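Local coordinates for chitinase (PDB 5GZT), which probably hydrolyses internal beta-1,4 linkages of chitin and chitodextrins, as an endochitinase carrying two family 18 glycosyl hydrolase domains, at residues 283-288 with 317-322; 497-500 with 506-509; 963-968 with 1008-1013; 1057-1062 with 1086-1091. One frame throughout, in Å; residues are numbered along the deposited sequence.

Contacts 1 and 2 belong to the first family 18 domain, their centres 30 Å apart, and contacts 3 and 4 to the second, 32 Å apart; none of the four touches another. Contacts 1 to 3 are buried, contact 4 partly so. At the barrels, contact 1 sets I319 against A285 and the edge of W286, just beyond a barrel strand and a neighbouring hairpin strand, and contact 3 sets a methionine tip from a barrel strand on a valine in a helix-to-strand loop. Contact 2, within one loop, brings backbone and side chains close, its polar link being a water between two backbones. Contact 4 is aromatic and lies in the antiparallel insertion on the second barrel.

Contact 1 of 4, residues 283-288 with 317-322; sequences IPAWVD and VTIKED
This is an apolar side-chain contact in which I319 fills the space beside A285 and W286, where strand 264-284, the first strand of a family 18 barrel, passes into its loop. The two backbones stay apart: the closest alpha carbons, CA of A285 and CA of I319, are 7.5 Å apart, and the interaction rests on carbon atoms alone. CG1 of I319 stands opposite the backbone N (chi1 -161°) and the chain continues extended, which carries CD1 out to the indole of W286; CG2 is left between N and the carbonyl carbon, aimed at the alanine. CG2 of I319 lies 4.0 Å from CB of A285, whose bond from the main chain also points toward the opposing segment. CD1 of I319 meets the six-membered ring at its rim, near the ring plane, 3.9 Å from CZ3 of W286 and equally far from CE3. The contact is therefore methyl against ring edge, not methyl over ring face. One face of the indole is occupied by CB of P284, 3.5 Å above the plane of the W286 ring and offset toward the rim. A type I turn from P284 to V287 and the chi1 of 42° at W286 fold the indole back over that proline. On the other side, I319 opens a short 3-10 segment after strand 315-318, and D322, at the N-cap of helix 323-326, makes a weak bond to K324 N. W325 of that helix touches both W286 and I319, D344 of helix 344-352 touches A285 and I319, and strand 303-312 contributes Y306 against A285 and R310 against I319.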
loop_
_atom_site.group_PDB
_atom_site.type_symbol
_atom_site.label_atom_id
_atom_site.label_comp_id
_atom_site.label_asym_id
_atom_site.label_seq_id
_atom_site.Cartn_x
_atom_site.Cartn_y
_atom_site.Cartn_z
ATOM N N ILE B 283 -7.351 -4.105 6.426
ATOM C CA ILE B 283 -8.792 -4.328 6.325
ATOM C C ILE B 283 -9.187 -5.204 7.484
ATOM O O ILE B 283 -8.624 -6.258 7.647
ATOM C CB ILE B 283 -9.144 -5.042 5.018
ATOM C CG1 ILE B 283 -9.172 -4.031 3.872
ATOM C CG2 ILE B 283 -10.512 -5.738 5.118
ATOM C CD1 ILE B 283 -10.546 -3.429 3.593
ATOM N N PRO B 284 -10.194 -4.793 8.280
ATOM C CA PRO B 284 -10.502 -5.487 9.489
ATOM C C PRO B 284 -11.341 -6.747 9.220
ATOM O O PRO B 284 -12.261 -6.730 8.403
ATOM C CB PRO B 284 -11.386 -4.491 10.246
ATOM C CG PRO B 284 -12.036 -3.712 9.196
ATOM C CD PRO B 284 -11.008 -3.580 8.115
ATOM N N ALA B 285 -11.067 -7.762 9.998
ATOM C CA ALA B 285 -11.710 -9.060 9.847
ATOM C C ALA B 285 -13.130 -9.046 10.344
ATOM O O ALA B 285 -13.917 -9.900 9.959
ATOM C CB ALA B 285 -10.919 -10.117 10.602
ATOM N N TRP B 286 -13.458 -8.054 11.147
ATOM C CA TRP B 286 -14.711 -8.021 11.906
ATOM C C TRP B 286 -15.775 -7.252 11.176
ATOM O O TRP B 286 -16.812 -7.017 11.728
ATOM C CB TRP B 286 -14.479 -7.446 13.328
ATOM C CG TRP B 286 -13.573 -6.245 13.441
ATOM C CD1 TRP B 286 -13.910 -4.927 13.264
ATOM C CD2 TRP B 286 -12.179 -6.246 13.776
ATOM N NE1 TRP B 286 -12.803 -4.108 13.478
ATOM C CE2 TRP B 286 -11.727 -4.897 13.732
ATOM C CE3 TRP B 286 -11.255 -7.259 14.048
ATOM C CZ2 TRP B 286 -10.415 -4.534 14.040
ATOM C CZ3 TRP B 286 -9.955 -6.920 14.298
ATOM C CH2 TRP B 286 -9.536 -5.569 14.307
ATOM N N VAL B 287 -15.495 -6.760 9.979
ATOM C CA VAL B 287 -16.550 -6.306 9.093
ATOM C C VAL B 287 -16.915 -7.507 8.218
ATOM O O VAL B 287 -16.019 -8.327 7.788
ATOM C CB VAL B 287 -16.072 -5.085 8.249
ATOM C CG1 VAL B 287 -17.069 -4.678 7.165
ATOM C CG2 VAL B 287 -15.772 -3.918 9.175
ATOM N N ASP B 288 -18.204 -7.598 7.929
ATOM C CA ASP B 288 -18.699 -8.633 7.041
ATOM C C ASP B 288 -18.619 -8.122 5.661
ATOM O O ASP B 288 -19.481 -7.386 5.213
ATOM C CB ASP B 288 -20.116 -9.054 7.449
ATOM C CG ASP B 288 -20.705 -10.129 6.550
ATOM O OD1 ASP B 288 -20.272 -10.350 5.383
ATOM O OD2 ASP B 288 -21.619 -10.744 7.053
ATOM N N VAL B 317 -4.907 -19.337 13.310
ATOM C CA VAL B 317 -6.350 -19.559 13.152
ATOM C C VAL B 317 -7.084 -18.285 12.780
ATOM O O VAL B 317 -6.577 -17.194 13.013
ATOM C CB VAL B 317 -6.951 -20.033 14.472
ATOM C CG1 VAL B 317 -6.457 -21.464 14.827
ATOM C CG2 VAL B 317 -6.642 -19.071 15.619
ATOM N N THR B 318 -8.266 -18.398 12.228
ATOM C CA THR B 318 -9.069 -17.215 12.023
ATOM C C THR B 318 -9.415 -16.554 13.391
ATOM O O THR B 318 -9.332 -17.189 14.471
ATOM C CB THR B 318 -10.342 -17.520 11.226
ATOM O OG1 THR B 318 -11.069 -18.531 11.890
ATOM C CG2 THR B 318 -10.061 -17.951 9.863
ATOM N N ILE B 319 -9.728 -15.245 13.378
ATOM C CA ILE B 319 -9.970 -14.496 14.640
ATOM C C ILE B 319 -11.186 -15.034 15.432
ATOM O O ILE B 319 -11.218 -15.002 16.665
ATOM C CB ILE B 319 -10.096 -12.973 14.376
ATOM C CG1 ILE B 319 -9.883 -12.165 15.627
ATOM C CG2 ILE B 319 -11.396 -12.634 13.669
ATOM C CD1 ILE B 319 -9.804 -10.633 15.352
ATOM N N LYS B 320 -12.166 -15.563 14.731
ATOM C CA LYS B 320 -13.293 -16.250 15.431
ATOM C C LYS B 320 -12.886 -17.373 16.356
ATOM O O LYS B 320 -13.617 -17.697 17.288
ATOM C CB LYS B 320 -14.348 -16.778 14.438
ATOM C CG LYS B 320 -13.891 -17.992 13.644
ATOM C CD LYS B 320 -14.743 -18.239 12.403
ATOM C CE LYS B 320 -16.166 -18.602 12.803
ATOM N NZ LYS B 320 -17.238 -18.350 11.773
ATOM N N GLU B 321 -11.690 -17.913 16.151
ATOM C CA GLU B 321 -11.145 -18.963 17.007
ATOM C C GLU B 321 -10.299 -18.476 18.127
ATOM O O GLU B 321 -9.665 -19.281 18.791
ATOM C CB GLU B 321 -10.358 -19.913 16.135
ATOM C CG GLU B 321 -11.256 -20.537 15.057
ATOM C CD GLU B 321 -10.604 -21.681 14.294
ATOM O OE1 GLU B 321 -9.816 -22.460 14.912
ATOM O OE2 GLU B 321 -10.882 -21.794 13.075
ATOM N N ASP B 322 -10.263 -17.170 18.353
ATOM C CA ASP B 322 -9.394 -16.570 19.392
ATOM C C ASP B 322 -10.274 -16.127 20.523
ATOM O O ASP B 322 -10.955 -15.098 20.397
ATOM C CB ASP B 322 -8.599 -15.338 18.857
ATOM C CG ASP B 322 -7.698 -14.716 19.911
ATOM O OD1 ASP B 322 -7.582 -15.292 21.012
ATOM O OD2 ASP B 322 -7.063 -13.664 19.650
#

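Contact 2 of 4, residues 497-500 with 506-509; sequences HTAV and NQLS
Q507 makes a van der Waals touch on A499, NE2 of Q507 lying 3.6 Å from CB of A499. The chain is bent at chi2 (-139°), which brings the amide round to L508 O, and NE2 of Q507 donates to O of L508 over 3.2 Å at a fairly straight 159°. The oxygen lies nearly in the amide plane, but the donor sits 55° out of the carbonyl plane of L508. The other bond of NE2 goes to Y501 O, and OE1 takes A503 N, so both ends of the amide are satisfied. An alanine in place of the glutamine would probably leave Y501 O and A503 N without these partners and open a gap beside A499 CB. L508 joins through a water, which donates to O of L508 over 2.7 Å and accepts from N of A499 over 2.9 Å. At S509 the chains close in: CA of S509 is 3.3 Å from O of A499, and CB of S509 is 3.6 Å from O of V500. The hydroxyl of S509 bonds S502 OG and accepts from S512 N. It N-caps helix 510-519 and closes the beta-alpha loop from strand 478-481 in the family 18 (beta/alpha)8 barrel.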
loop_
_atom_site.group_PDB
_atom_site.type_symbol
_atom_site.label_atom_id
_atom_site.label_comp_id
_atom_site.label_asym_id
_atom_site.label_seq_id
_atom_site.Cartn_x
_atom_site.Cartn_y
_atom_site.Cartn_z
ATOM N N HIS B 497 -1.181 12.659 17.322
ATOM C CA HIS B 497 -0.950 11.204 17.398
ATOM C C HIS B 497 -0.285 10.586 16.178
ATOM O O HIS B 497 0.230 9.445 16.284
ATOM C CB HIS B 497 -2.257 10.457 17.794
ATOM C CG HIS B 497 -2.997 9.769 16.701
ATOM N ND1 HIS B 497 -4.121 10.300 16.085
ATOM C CD2 HIS B 497 -2.877 8.515 16.225
ATOM C CE1 HIS B 497 -4.601 9.430 15.220
ATOM N NE2 HIS B 497 -3.877 8.323 15.315
ATOM N N THR B 498 -0.322 11.278 15.034
ATOM C CA THR B 498 0.144 10.677 13.808
ATOM C C THR B 498 0.764 11.753 12.888
ATOM O O THR B 498 0.736 11.662 11.689
ATOM C CB THR B 498 -0.900 9.781 13.137
ATOM O OG1 THR B 498 -0.277 8.982 12.080
ATOM C CG2 THR B 498 -2.075 10.595 12.555
ATOM N N ALA B 499 1.405 12.739 13.503
ATOM C CA ALA B 499 1.973 13.836 12.697
ATOM C C ALA B 499 3.179 13.466 11.868
ATOM O O ALA B 499 3.950 12.587 12.269
ATOM C CB ALA B 499 2.345 14.961 13.617
ATOM N N VAL B 500 3.349 14.158 10.749
ATOM C CA VAL B 500 4.485 13.939 9.892
ATOM C C VAL B 500 5.796 14.442 10.581
ATOM O O VAL B 500 6.792 13.753 10.502
ATOM C CB VAL B 500 4.375 14.676 8.552
ATOM C CG1 VAL B 500 5.498 14.308 7.663
ATOM C CG2 VAL B 500 3.118 14.333 7.816
ATOM N N ASN B 506 9.442 17.251 22.484
ATOM C CA ASN B 506 8.933 15.973 22.985
ATOM C C ASN B 506 7.796 15.357 22.129
ATOM O O ASN B 506 7.218 14.296 22.499
ATOM C CB ASN B 506 8.459 16.231 24.419
ATOM C CG ASN B 506 9.630 16.651 25.324
ATOM O OD1 ASN B 506 10.776 16.193 25.123
ATOM N ND2 ASN B 506 9.374 17.559 26.276
ATOM N N GLN B 507 7.477 15.969 20.998
ATOM C CA GLN B 507 6.455 15.392 20.121
ATOM C C GLN B 507 7.082 14.434 19.149
ATOM O O GLN B 507 7.861 14.816 18.265
ATOM C CB GLN B 507 5.761 16.502 19.336
ATOM C CG GLN B 507 4.545 16.038 18.566
ATOM C CD GLN B 507 4.519 16.699 17.215
ATOM O OE1 GLN B 507 4.574 17.899 17.135
ATOM N NE2 GLN B 507 4.606 15.933 16.186
ATOM N N LEU B 508 6.661 13.175 19.214
ATOM C CA LEU B 508 7.019 12.186 18.243
ATOM C C LEU B 508 6.241 12.361 16.938
ATOM O O LEU B 508 5.126 12.883 16.948
ATOM C CB LEU B 508 6.715 10.800 18.832
ATOM C CG LEU B 508 7.678 10.016 19.720
ATOM C CD1 LEU B 508 8.777 10.870 20.314
ATOM C CD2 LEU B 508 6.954 9.111 20.711
ATOM N N SER B 509 6.768 11.770 15.875
ATOM C CA SER B 509 6.248 11.967 14.576
ATOM C C SER B 509 6.668 10.818 13.688
ATOM O O SER B 509 7.494 9.969 14.125
ATOM C CB SER B 509 6.799 13.271 14.059
ATOM O OG SER B 509 8.227 13.319 14.001
HETATM O O HOH W 1 2.533 12.504 16.185
#

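Contact 3 of 4, residues 963-968 with 1008-1013; sequences DYMSVM and QGVPAS
M965 reaches across with its terminal methyl onto the isopropyl group of V1010. CE of M965 lies 4.0 Å from CG2 of V1010 and 4.2 Å from CG1 of V1010, so one methyl rests against both branches of the valine. The two side chains approach tip to tip. This is possible because the methionine is stretched out: CG leaves opposite the carbonyl carbon (chi1 -56°), and both later torsions are close to 180°, giving the length needed to span the 9.4 Å between CA of M965 and CA of V1010. V1010 turns CG1 opposite its backbone N and CG2 opposite its carbonyl carbon, and its bond from the main chain points toward the strand. The direction from CA of 963 to 965 and that from CA of 1010 to 1013 are 119° apart. Toward the far end of the loop the backbones come closer, O of D963 being 4.2 Å from O of S1013, a proximity of two acceptors and not a bond. Segment 1008-1013 follows helix 998-1007, whose end carries a Schellman motif at G1009, and leads into strand 1015-1020, parallel neighbour of strand 964-967. The contact thus lies inside a beta-alpha-beta crossover of the barrel. L955 of helix 955-958 touches both M965 and V1010, while Y1005 of helix 998-1007 also packs on M965. G1009 O and A1012 N bond R735 and S755, within the immunoglobulin-like sequence. The side-chain contact is apolar, which implies that shape and burial set the fit, while directional bonds to M965 come from K1014 and from V1016 of strand 1015-1020.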
loop_
_atom_site.group_PDB
_atom_site.type_symbol
_atom_site.label_atom_id
_atom_site.label_comp_id
_atom_site.label_asym_id
_atom_site.label_seq_id
_atom_site.Cartn_x
_atom_site.Cartn_y
_atom_site.Cartn_z
ATOM N N ASP B 963 -29.192 26.537 -25.986
ATOM C CA ASP B 963 -29.897 26.850 -24.776
ATOM C C ASP B 963 -29.593 25.823 -23.674
ATOM O O ASP B 963 -29.482 26.166 -22.539
ATOM C CB ASP B 963 -31.392 26.946 -25.051
ATOM C CG ASP B 963 -31.720 28.162 -25.867
ATOM O OD1 ASP B 963 -31.513 28.119 -27.082
ATOM O OD2 ASP B 963 -32.092 29.197 -25.297
ATOM N N TYR B 964 -29.456 24.558 -24.027
ATOM C CA TYR B 964 -29.086 23.518 -23.081
ATOM C C TYR B 964 -28.766 22.287 -23.918
ATOM O O TYR B 964 -29.128 22.225 -25.154
ATOM C CB TYR B 964 -30.240 23.231 -22.036
ATOM C CG TYR B 964 -31.616 23.209 -22.707
ATOM C CD1 TYR B 964 -32.113 22.060 -23.237
ATOM C CD2 TYR B 964 -32.356 24.331 -22.867
ATOM C CE1 TYR B 964 -33.303 22.052 -23.949
ATOM C CE2 TYR B 964 -33.586 24.296 -23.502
ATOM C CZ TYR B 964 -34.047 23.178 -24.051
ATOM O OH TYR B 964 -35.253 23.113 -24.780
ATOM N N MET B 965 -28.168 21.295 -23.253
ATOM C CA MET B 965 -27.960 19.921 -23.753
ATOM C C MET B 965 -28.836 19.026 -22.908
ATOM O O MET B 965 -28.695 19.086 -21.684
ATOM C CB MET B 965 -26.496 19.501 -23.559
ATOM C CG MET B 965 -25.541 20.460 -24.226
ATOM S SD MET B 965 -23.893 19.867 -23.865
ATOM C CE MET B 965 -22.968 21.163 -24.657
ATOM N N SER B 966 -29.716 18.226 -23.509
ATOM C CA SER B 966 -30.537 17.263 -22.792
ATOM C C SER B 966 -29.707 16.004 -22.711
ATOM O O SER B 966 -29.525 15.315 -23.748
ATOM C CB SER B 966 -31.871 17.034 -23.515
ATOM O OG SER B 966 -32.707 18.189 -23.454
ATOM N N VAL B 967 -29.036 15.761 -21.551
ATOM C CA VAL B 967 -28.081 14.704 -21.487
ATOM C C VAL B 967 -28.851 13.412 -21.121
ATOM O O VAL B 967 -29.646 13.347 -20.135
ATOM C CB VAL B 967 -26.968 14.942 -20.433
ATOM C CG1 VAL B 967 -25.854 13.868 -20.507
ATOM C CG2 VAL B 967 -26.385 16.311 -20.631
ATOM N N MET B 968 -28.594 12.382 -21.933
ATOM C CA MET B 968 -29.265 11.087 -21.827
ATOM C C MET B 968 -28.561 10.267 -20.718
ATOM O O MET B 968 -27.779 9.358 -20.995
ATOM C CB MET B 968 -29.260 10.389 -23.233
ATOM C CG MET B 968 -30.214 11.151 -24.193
ATOM S SD MET B 968 -30.283 10.348 -25.837
ATOM C CE MET B 968 -28.706 10.677 -26.552
ATOM N N GLN B 1008 -15.272 19.334 -19.004
ATOM C CA GLN B 1008 -14.981 19.810 -20.342
ATOM C C GLN B 1008 -15.237 21.276 -20.561
ATOM O O GLN B 1008 -14.905 21.773 -21.595
ATOM C CB GLN B 1008 -15.818 19.048 -21.395
ATOM C CG GLN B 1008 -15.610 17.587 -21.523
ATOM C CD GLN B 1008 -14.237 17.299 -22.106
ATOM O OE1 GLN B 1008 -13.951 17.575 -23.261
ATOM N NE2 GLN B 1008 -13.378 16.769 -21.269
ATOM N N GLY B 1009 -15.857 21.949 -19.599
ATOM C CA GLY B 1009 -16.110 23.374 -19.571
ATOM C C GLY B 1009 -17.579 23.753 -19.781
ATOM O O GLY B 1009 -17.911 24.928 -19.769
ATOM N N VAL B 1010 -18.470 22.812 -19.850
ATOM C CA VAL B 1010 -19.876 23.185 -20.114
ATOM C C VAL B 1010 -20.453 23.771 -18.834
ATOM O O VAL B 1010 -20.344 23.148 -17.763
ATOM C CB VAL B 1010 -20.707 22.003 -20.532
ATOM C CG1 VAL B 1010 -22.157 22.350 -20.723
ATOM C CG2 VAL B 1010 -20.169 21.314 -21.793
ATOM N N PRO B 1011 -21.094 24.921 -18.924
ATOM C CA PRO B 1011 -21.741 25.507 -17.720
ATOM C C PRO B 1011 -22.860 24.628 -17.245
ATOM O O PRO B 1011 -23.552 23.971 -18.071
ATOM C CB PRO B 1011 -22.274 26.856 -18.198
ATOM C CG PRO B 1011 -22.168 26.848 -19.712
ATOM C CD PRO B 1011 -21.255 25.749 -20.135
ATOM N N ALA B 1012 -22.976 24.536 -15.915
ATOM C CA ALA B 1012 -24.089 23.823 -15.256
ATOM C C ALA B 1012 -25.455 24.217 -15.820
ATOM O O ALA B 1012 -26.308 23.383 -16.039
ATOM C CB ALA B 1012 -24.048 24.070 -13.741
ATOM N N SER B 1013 -25.604 25.479 -16.121
ATOM C CA SER B 1013 -26.866 25.997 -16.566
ATOM C C SER B 1013 -27.190 25.664 -18.071
ATOM O O SER B 1013 -28.209 26.057 -18.582
ATOM C CB SER B 1013 -27.006 27.477 -16.245
ATOM O OG SER B 1013 -26.045 28.268 -16.934
#

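Contact 4 of 4, residues 1057-1062 with 1086-1091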
loop_
_atom_site.group_PDB
_atom_site.type_symbol
_atom_site.label_atom_id
_atom_site.label_comp_id
_atom_site.label_asym_id
_atom_site.label_seq_id
_atom_site.Cartn_x
_atom_site.Cartn_y
_atom_site.Cartn_z
ATOM N N LYS B 1057 -48.325 -3.120 -14.931
ATOM C CA LYS B 1057 -49.289 -4.215 -15.096
ATOM C C LYS B 1057 -48.681 -5.644 -15.015
ATOM O O LYS B 1057 -49.392 -6.576 -14.674
ATOM C CB LYS B 1057 -50.166 -3.991 -16.327
ATOM C CG LYS B 1057 -49.457 -4.031 -17.660
ATOM C CD LYS B 1057 -50.438 -3.658 -18.784
ATOM C CE LYS B 1057 -49.748 -3.489 -20.148
ATOM N NZ LYS B 1057 -48.640 -4.470 -20.446
ATOM N N ASP B 1058 -47.381 -5.803 -15.265
ATOM C CA ASP B 1058 -46.765 -7.123 -15.428
ATOM C C ASP B 1058 -45.641 -7.468 -14.444
ATOM O O ASP B 1058 -45.145 -8.586 -14.528
ATOM C CB ASP B 1058 -46.107 -7.268 -16.823
ATOM C CG ASP B 1058 -47.090 -7.177 -17.994
ATOM O OD1 ASP B 1058 -48.309 -7.257 -17.806
ATOM O OD2 ASP B 1058 -46.606 -7.031 -19.140
ATOM N N TYR B 1059 -45.140 -6.535 -13.626
ATOM C CA TYR B 1059 -43.918 -6.816 -12.814
ATOM C C TYR B 1059 -44.105 -6.537 -11.339
ATOM O O TYR B 1059 -43.856 -7.387 -10.463
ATOM C CB TYR B 1059 -42.731 -5.979 -13.294
ATOM C CG TYR B 1059 -42.120 -6.437 -14.571
ATOM C CD1 TYR B 1059 -42.749 -6.202 -15.783
ATOM C CD2 TYR B 1059 -40.905 -7.089 -14.567
ATOM C CE1 TYR B 1059 -42.170 -6.634 -16.971
ATOM C CE2 TYR B 1059 -40.336 -7.546 -15.747
ATOM C CZ TYR B 1059 -40.966 -7.294 -16.931
ATOM O OH TYR B 1059 -40.357 -7.736 -18.075
ATOM N N PHE B 1060 -44.578 -5.339 -11.058
ATOM C CA PHE B 1060 -44.855 -4.963 -9.689
ATOM C C PHE B 1060 -45.832 -5.966 -9.025
ATOM O O PHE B 1060 -46.956 -6.214 -9.536
ATOM C CB PHE B 1060 -45.393 -3.518 -9.585
ATOM C CG PHE B 1060 -44.392 -2.409 -10.010
ATOM C CD1 PHE B 1060 -42.975 -2.606 -10.006
ATOM C CD2 PHE B 1060 -44.888 -1.150 -10.409
ATOM C CE1 PHE B 1060 -42.114 -1.571 -10.403
ATOM C CE2 PHE B 1060 -44.028 -0.123 -10.792
ATOM C CZ PHE B 1060 -42.647 -0.335 -10.790
ATOM N N ASP B 1061 -45.373 -6.522 -7.895
ATOM C CA ASP B 1061 -46.134 -7.505 -7.086
ATOM C C ASP B 1061 -46.534 -8.760 -7.875
ATOM O O ASP B 1061 -47.627 -9.271 -7.724
ATOM C CB ASP B 1061 -47.379 -6.867 -6.491
ATOM C CG ASP B 1061 -47.092 -5.583 -5.796
ATOM O OD1 ASP B 1061 -46.160 -5.557 -4.970
ATOM O OD2 ASP B 1061 -47.798 -4.592 -6.076
ATOM N N LYS B 1062 -45.640 -9.200 -8.749
ATOM C CA LYS B 1062 -45.806 -10.400 -9.539
ATOM C C LYS B 1062 -44.569 -11.183 -9.323
ATOM O O LYS B 1062 -43.959 -11.664 -10.262
ATOM C CB LYS B 1062 -45.931 -10.098 -11.018
ATOM C CG LYS B 1062 -47.279 -10.371 -11.593
ATOM C CD LYS B 1062 -48.309 -9.350 -11.168
ATOM C CE LYS B 1062 -49.273 -9.227 -12.343
ATOM N NZ LYS B 1062 -50.329 -8.239 -12.022
ATOM N N THR B 1086 -34.595 -12.833 -12.551
ATOM C CA THR B 1086 -34.738 -11.592 -13.372
ATOM C C THR B 1086 -34.530 -10.282 -12.529
ATOM O O THR B 1086 -35.154 -10.076 -11.488
ATOM C CB THR B 1086 -36.079 -11.591 -14.143
ATOM O OG1 THR B 1086 -36.015 -12.639 -15.102
ATOM C CG2 THR B 1086 -36.332 -10.270 -14.905
ATOM N N PHE B 1087 -33.583 -9.464 -13.007
ATOM C CA PHE B 1087 -33.166 -8.216 -12.370
ATOM C C PHE B 1087 -33.552 -7.085 -13.297
ATOM O O PHE B 1087 -33.165 -7.111 -14.462
ATOM C CB PHE B 1087 -31.634 -8.216 -12.226
ATOM C CG PHE B 1087 -31.077 -6.947 -11.648
ATOM C CD1 PHE B 1087 -30.694 -5.877 -12.495
ATOM C CD2 PHE B 1087 -30.897 -6.812 -10.288
ATOM C CE1 PHE B 1087 -30.177 -4.696 -11.962
ATOM C CE2 PHE B 1087 -30.370 -5.629 -9.749
ATOM C CZ PHE B 1087 -30.015 -4.559 -10.591
ATOM N N ILE B 1088 -34.232 -6.081 -12.761
ATOM C CA ILE B 1088 -34.732 -4.928 -13.542
ATOM C C ILE B 1088 -34.141 -3.607 -12.982
ATOM O O ILE B 1088 -34.188 -3.399 -11.804
ATOM C CB ILE B 1088 -36.276 -4.850 -13.483
ATOM C CG1 ILE B 1088 -36.919 -6.114 -14.051
ATOM C CG2 ILE B 1088 -36.828 -3.657 -14.264
ATOM C CD1 ILE B 1088 -36.529 -6.479 -15.492
ATOM N N THR B 1089 -33.688 -2.713 -13.854
ATOM C CA THR B 1089 -33.131 -1.404 -13.468
ATOM C C THR B 1089 -33.879 -0.335 -14.210
ATOM O O THR B 1089 -34.070 -0.427 -15.445
ATOM C CB THR B 1089 -31.634 -1.346 -13.738
ATOM O OG1 THR B 1089 -31.167 0.001 -13.663
ATOM C CG2 THR B 1089 -31.247 -2.009 -15.082
ATOM N N TYR B 1090 -34.363 0.626 -13.447
ATOM C CA TYR B 1090 -35.331 1.583 -13.955
ATOM C C TYR B 1090 -35.287 2.868 -13.138
ATOM O O TYR B 1090 -34.554 2.885 -12.102
ATOM C CB TYR B 1090 -36.748 0.955 -13.970
ATOM C CG TYR B 1090 -37.338 0.635 -12.627
ATOM C CD1 TYR B 1090 -36.824 -0.406 -11.825
ATOM C CD2 TYR B 1090 -38.410 1.336 -12.148
ATOM C CE1 TYR B 1090 -37.355 -0.676 -10.571
ATOM C CE2 TYR B 1090 -38.990 1.044 -10.899
ATOM C CZ TYR B 1090 -38.465 0.042 -10.107
ATOM O OH TYR B 1090 -39.035 -0.184 -8.858
ATOM N N ASP B 1091 -36.030 3.925 -13.567
ATOM C CA ASP B 1091 -36.301 5.093 -12.725
ATOM C C ASP B 1091 -37.675 4.972 -12.165
ATOM O O ASP B 1091 -38.559 4.635 -12.905
ATOM C CB ASP B 1091 -36.276 6.474 -13.497
ATOM C CG ASP B 1091 -34.889 7.125 -13.542
ATOM O OD1 ASP B 1091 -34.163 7.034 -12.513
ATOM O OD2 ASP B 1091 -34.489 7.601 -14.663
#
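Y1059, F1060 and Y1090 carry most of this contact, with I1088 as the aliphatic partner. The side chains of Y1059 and I1088 cross at about a right angle, CE2 of Y1059 standing 4.0 Å from CD1 of I1088. F1060 and Y1090 come from opposite directions and meet obliquely, with ring centroids 5.9 Å apart and planes at 50°, which fits neither a stack nor a T-shaped pair. CE2 of Y1090 lies at the edge of the F1060 ring, in its plane, 3.9 Å from CZ of F1060. The phenol oxygen takes part too, OH of Y1090 being 3.7 Å from CE1 of F1060. With chi1 at 66°, Y1090 holds its CG between N and the carbonyl carbon, and the ring projects toward F1060. Replacing the tyrosine with an alanine would probably leave F1060 without its aromatic neighbour and open a gap next to L1055 and L1077, which also touch these rings. The contact joins the turn after helix 1052-1058 to strand 1086-1089 and Y1090 just after it, in a four-stranded antiparallel sheet inserted in sequence between barrel strands 1015-1020 and 1110-1114, consistent with the insertion domain of many family 18 chitinases.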